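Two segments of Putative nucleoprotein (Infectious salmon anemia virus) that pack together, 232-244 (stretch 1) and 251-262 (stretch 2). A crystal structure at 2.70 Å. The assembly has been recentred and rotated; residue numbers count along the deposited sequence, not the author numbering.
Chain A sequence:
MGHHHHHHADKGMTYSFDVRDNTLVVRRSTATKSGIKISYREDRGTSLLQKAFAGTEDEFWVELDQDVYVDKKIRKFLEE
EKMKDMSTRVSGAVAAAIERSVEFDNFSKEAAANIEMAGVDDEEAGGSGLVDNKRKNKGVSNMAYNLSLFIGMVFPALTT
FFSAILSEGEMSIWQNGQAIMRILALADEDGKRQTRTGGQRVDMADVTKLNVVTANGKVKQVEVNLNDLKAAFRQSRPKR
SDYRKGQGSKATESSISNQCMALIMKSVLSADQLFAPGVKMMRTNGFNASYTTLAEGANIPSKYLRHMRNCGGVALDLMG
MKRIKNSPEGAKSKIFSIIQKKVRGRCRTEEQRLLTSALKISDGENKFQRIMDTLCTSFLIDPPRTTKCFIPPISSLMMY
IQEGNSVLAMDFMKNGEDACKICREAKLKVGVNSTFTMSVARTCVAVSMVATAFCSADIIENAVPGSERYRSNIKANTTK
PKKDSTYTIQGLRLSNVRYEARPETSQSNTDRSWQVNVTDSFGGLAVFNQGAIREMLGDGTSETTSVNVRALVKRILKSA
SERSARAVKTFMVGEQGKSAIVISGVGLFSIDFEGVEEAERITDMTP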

# COMPACT_ATOMS: atom_id res chain seq x y z
N ALA A 232 3.87 3.41 46.16
CA ALA A 232 2.69 4.11 45.68
C ALA A 232 1.90 3.22 44.73
O ALA A 232 0.67 3.10 44.83
N PHE A 233 2.63 2.58 43.82
CA PHE A 233 2.05 1.60 42.92
C PHE A 233 1.38 0.42 43.66
O PHE A 233 0.19 0.16 43.47
N ARG A 234 2.12 -0.26 44.53
CA ARG A 234 1.61 -1.44 45.25
C ARG A 234 0.35 -1.17 46.10
O ARG A 234 -0.44 -2.08 46.35
N GLN A 235 0.17 0.07 46.53
CA GLN A 235 -0.96 0.44 47.36
C GLN A 235 -2.12 0.94 46.54
O GLN A 235 -3.28 0.78 46.92
N SER A 236 -1.80 1.60 45.44
CA SER A 236 -2.82 2.19 44.60
C SER A 236 -3.51 1.17 43.73
O SER A 236 -4.66 1.38 43.35
N ARG A 237 -2.82 0.10 43.38
CA ARG A 237 -3.36 -0.82 42.38
C ARG A 237 -4.53 -1.66 42.93
O ARG A 237 -4.68 -1.77 44.15
N PRO A 238 -5.37 -2.22 42.04
CA PRO A 238 -6.55 -2.92 42.56
C PRO A 238 -6.16 -4.09 43.46
O PRO A 238 -5.06 -4.65 43.32
N LYS A 239 -7.05 -4.42 44.41
CA LYS A 239 -6.83 -5.55 45.31
C LYS A 239 -7.36 -6.81 44.65
O LYS A 239 -8.09 -6.75 43.67
N ARG A 240 -6.99 -7.96 45.20
CA ARG A 240 -7.47 -9.24 44.71
C ARG A 240 -8.99 -9.31 44.60
O ARG A 240 -9.53 -9.94 43.68
N SER A 241 -9.68 -8.65 45.53
CA SER A 241 -11.15 -8.72 45.56
C SER A 241 -11.75 -7.79 44.53
O SER A 241 -12.88 -8.00 44.09
N ASP A 242 -10.99 -6.78 44.15
CA ASP A 242 -11.46 -5.81 43.16
C ASP A 242 -11.64 -6.45 41.78
O ASP A 242 -12.57 -6.11 41.05
N TYR A 243 -10.74 -7.38 41.44
CA TYR A 243 -10.75 -8.05 40.14
C TYR A 243 -11.86 -9.11 39.99
O TYR A 243 -12.27 -9.74 40.95
N ARG A 244 -12.30 -9.31 38.75
CA ARG A 244 -13.11 -10.46 38.39
C ARG A 244 -12.21 -11.64 38.04
O ARG A 244 -11.36 -11.54 37.14
N ALA A 251 -5.28 -16.89 40.93
CA ALA A 251 -4.83 -15.53 40.65
C ALA A 251 -4.72 -14.66 41.90
O ALA A 251 -5.59 -14.68 42.76
N THR A 252 -3.65 -13.90 42.01
CA THR A 252 -3.48 -13.01 43.15
C THR A 252 -3.42 -11.55 42.69
O THR A 252 -3.54 -11.27 41.49
N GLU A 253 -3.28 -10.64 43.65
CA GLU A 253 -3.17 -9.22 43.36
C GLU A 253 -1.95 -8.97 42.48
O GLU A 253 -2.05 -8.35 41.43
N SER A 254 -0.80 -9.46 42.94
CA SER A 254 0.45 -9.38 42.20
C SER A 254 0.30 -10.00 40.82
O SER A 254 0.72 -9.42 39.81
N SER A 255 -0.32 -11.17 40.79
CA SER A 255 -0.50 -11.96 39.57
C SER A 255 -1.23 -11.19 38.48
O SER A 255 -0.80 -11.17 37.32
N ILE A 256 -2.33 -10.56 38.85
CA ILE A 256 -3.14 -9.84 37.89
C ILE A 256 -2.46 -8.53 37.48
O ILE A 256 -2.43 -8.17 36.30
N SER A 257 -1.89 -7.84 38.47
CA SER A 257 -1.09 -6.66 38.22
C SER A 257 -0.08 -6.99 37.11
O SER A 257 -0.02 -6.31 36.09
N ASN A 258 0.66 -8.07 37.29
CA ASN A 258 1.61 -8.50 36.28
C ASN A 258 1.00 -8.78 34.90
O ASN A 258 1.59 -8.45 33.87
N GLN A 259 -0.19 -9.36 34.85
CA GLN A 259 -0.86 -9.54 33.56
C GLN A 259 -1.12 -8.20 32.87
O GLN A 259 -0.84 -8.04 31.68
N CYS A 260 -1.66 -7.24 33.62
CA CYS A 260 -1.90 -5.89 33.14
C CYS A 260 -0.62 -5.17 32.69
O CYS A 260 -0.58 -4.51 31.65
N MSE A 261 0.43 -5.32 33.49
CA MSE A 261 1.70 -4.71 33.13
C MSE A 261 2.28 -5.35 31.85
O MSE A 261 2.84 -4.67 31.02
N ALA A 262 2.08 -6.65 31.68
CA ALA A 262 2.46 -7.29 30.43
C ALA A 262 1.69 -6.72 29.23
O ALA A 262 2.28 -6.51 28.17

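A single acidic side chain in the first turn of a helix can gather several partners from a neighbouring segment, and here Glu-253 pairs with two basic residues and has the largest buried area of any residue in the contact. Its extended side chain (chi1 and chi2 both t) carries the carboxylate to stretch 1, where Arg-237 NE donates a hydrogen bond to Glu-253 OE2 at 3.0 Å within a salt bridge, OE2 lying near the guanidinium plane. Lys-239 starts away from the helix, but its end returns to form a longer salt bridge, NZ to Glu-253 OE1 at 3.5 Å.

Arg-237, the first residue to leave helical geometry, points toward stretch 2 with chi1 p and the rest of its chain extended. This reach also sets Arg-237 NH1 2.8 Å from Ser-257 OG, and Phe-233 (t) brings CZ within 3.3 Å of the same Ser-257 OG and 4.3 Å of Met-261 CG.

Farther along, Tyr-243 (m) lays its ring against Ile-256 (m, t): Ile-256 CG2 sits over one face, 3.4 Å from the ring centroid, a CH-pi contact. The phenol is tied in by a water that accepts from Tyr-243 OH (2.4 Å) and donates to Pro-238 O (2.7 Å) and Glu-253 O (3.1 Å), thereby linking loop backbone to helix backbone.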

# COMPACT_ATOMS: atom_id res chain seq x y z
CB ALA A 232 3.10 5.40 44.97
CB PHE A 233 3.11 1.12 41.92
CG PHE A 233 2.64 0.02 41.01
CD1 PHE A 233 1.50 0.19 40.24
CD2 PHE A 233 3.35 -1.18 40.92
CE1 PHE A 233 1.07 -0.82 39.39
CE2 PHE A 233 2.93 -2.20 40.07
CZ PHE A 233 1.79 -2.03 39.31
CB ARG A 234 2.70 -2.02 46.14
CG ARG A 234 3.96 -2.46 45.41
CD ARG A 234 3.67 -3.64 44.51
NE ARG A 234 4.82 -3.98 43.65
CZ ARG A 234 5.75 -4.88 43.96
NH1 ARG A 234 5.68 -5.53 45.11
NH2 ARG A 234 6.75 -5.11 43.13
CB GLN A 235 -0.55 1.53 48.34
CG GLN A 235 0.40 1.02 49.36
CD GLN A 235 0.40 1.86 50.60
OE1 GLN A 235 -0.17 2.96 50.63
NE2 GLN A 235 1.05 1.35 51.65
CB SER A 236 -2.23 3.28 43.73
OG SER A 236 -1.72 4.33 44.53
CB ARG A 237 -2.24 -1.69 41.81
CG ARG A 237 -1.57 -2.57 42.82
CD ARG A 237 -0.41 -3.31 42.20
NE ARG A 237 0.15 -4.22 43.18
CZ ARG A 237 1.13 -5.08 42.95
NH1 ARG A 237 1.69 -5.17 41.74
NH2 ARG A 237 1.55 -5.85 43.93
CB PRO A 238 -7.26 -3.43 41.29
CG PRO A 238 -6.68 -2.63 40.17
CD PRO A 238 -5.27 -2.34 40.57
CB LYS A 239 -7.56 -5.32 46.63
CG LYS A 239 -7.12 -4.09 47.44
CD LYS A 239 -5.72 -4.26 48.01
CE LYS A 239 -4.77 -3.20 47.45
NZ LYS A 239 -3.44 -3.16 48.11
CB ARG A 240 -6.94 -10.39 45.58
CG ARG A 240 -7.75 -11.69 45.52
CD ARG A 240 -7.19 -12.67 44.50
NE ARG A 240 -8.10 -13.81 44.28
CZ ARG A 240 -7.84 -15.08 44.59
NH1 ARG A 240 -6.67 -15.42 45.15
NH2 ARG A 240 -8.73 -16.01 44.33
CB SER A 241 -11.71 -8.42 46.96
OG SER A 241 -11.37 -7.13 47.39
CB ASP A 242 -10.51 -4.61 43.10
CG ASP A 242 -10.56 -3.76 44.36
OD1 ASP A 242 -11.67 -3.67 44.95
OD2 ASP A 242 -9.52 -3.19 44.76
CB TYR A 243 -9.42 -8.75 39.90
CG TYR A 243 -8.20 -7.87 39.84
CD1 TYR A 243 -8.08 -6.89 38.87
CD2 TYR A 243 -7.14 -8.06 40.72
CE1 TYR A 243 -6.95 -6.08 38.79
CE2 TYR A 243 -5.99 -7.27 40.65
CZ TYR A 243 -5.91 -6.28 39.69
OH TYR A 243 -4.79 -5.49 39.61
CB ARG A 244 -14.03 -10.15 37.21
CG ARG A 244 -14.99 -9.02 37.48
CD ARG A 244 -15.96 -8.88 36.34
NE ARG A 244 -16.72 -7.65 36.43
CZ ARG A 244 -17.44 -7.14 35.44
NH1 ARG A 244 -17.49 -7.76 34.27
NH2 ARG A 244 -18.09 -6.02 35.61
CB ALA A 251 -5.75 -14.86 39.63
CB THR A 252 -2.22 -13.38 43.96
OG1 THR A 252 -1.06 -13.18 43.15
CG2 THR A 252 -2.28 -14.83 44.40
CB GLU A 253 -3.07 -8.38 44.63
CG GLU A 253 -2.64 -6.93 44.33
CD GLU A 253 -2.42 -6.06 45.55
OE1 GLU A 253 -3.03 -6.33 46.60
OE2 GLU A 253 -1.63 -5.09 45.45
CB SER A 254 1.55 -10.11 42.98
OG SER A 254 2.74 -10.21 42.23
CB SER A 255 -1.26 -13.26 39.91
OG SER A 255 -2.06 -13.73 38.83
CB ILE A 256 -4.57 -9.64 38.43
CG1 ILE A 256 -5.17 -11.02 38.74
CG2 ILE A 256 -5.43 -8.90 37.43
CD1 ILE A 256 -6.58 -10.99 39.23
CB SER A 257 -0.37 -6.21 39.50
OG SER A 257 0.19 -4.90 39.35
CB ASN A 258 2.47 -9.66 36.79
CG ASN A 258 3.33 -9.26 37.99
OD1 ASN A 258 3.52 -8.07 38.24
ND2 ASN A 258 3.84 -10.24 38.72
CB GLN A 259 -2.17 -10.32 33.74
CG GLN A 259 -1.99 -11.75 34.13
CD GLN A 259 -3.31 -12.46 34.35
OE1 GLN A 259 -4.16 -11.99 35.09
NE2 GLN A 259 -3.49 -13.60 33.70
CB CYS A 260 -2.60 -5.06 34.23
SG CYS A 260 -4.28 -5.64 34.69
CB MSE A 261 2.67 -4.75 34.32
CG MSE A 261 2.29 -3.78 35.42
SE MSE A 261 2.59 -1.91 34.80
CE MSE A 261 4.51 -2.00 34.63
CB ALA A 262 2.26 -8.81 30.52
O HOH W 1 -3.25 -5.50 41.51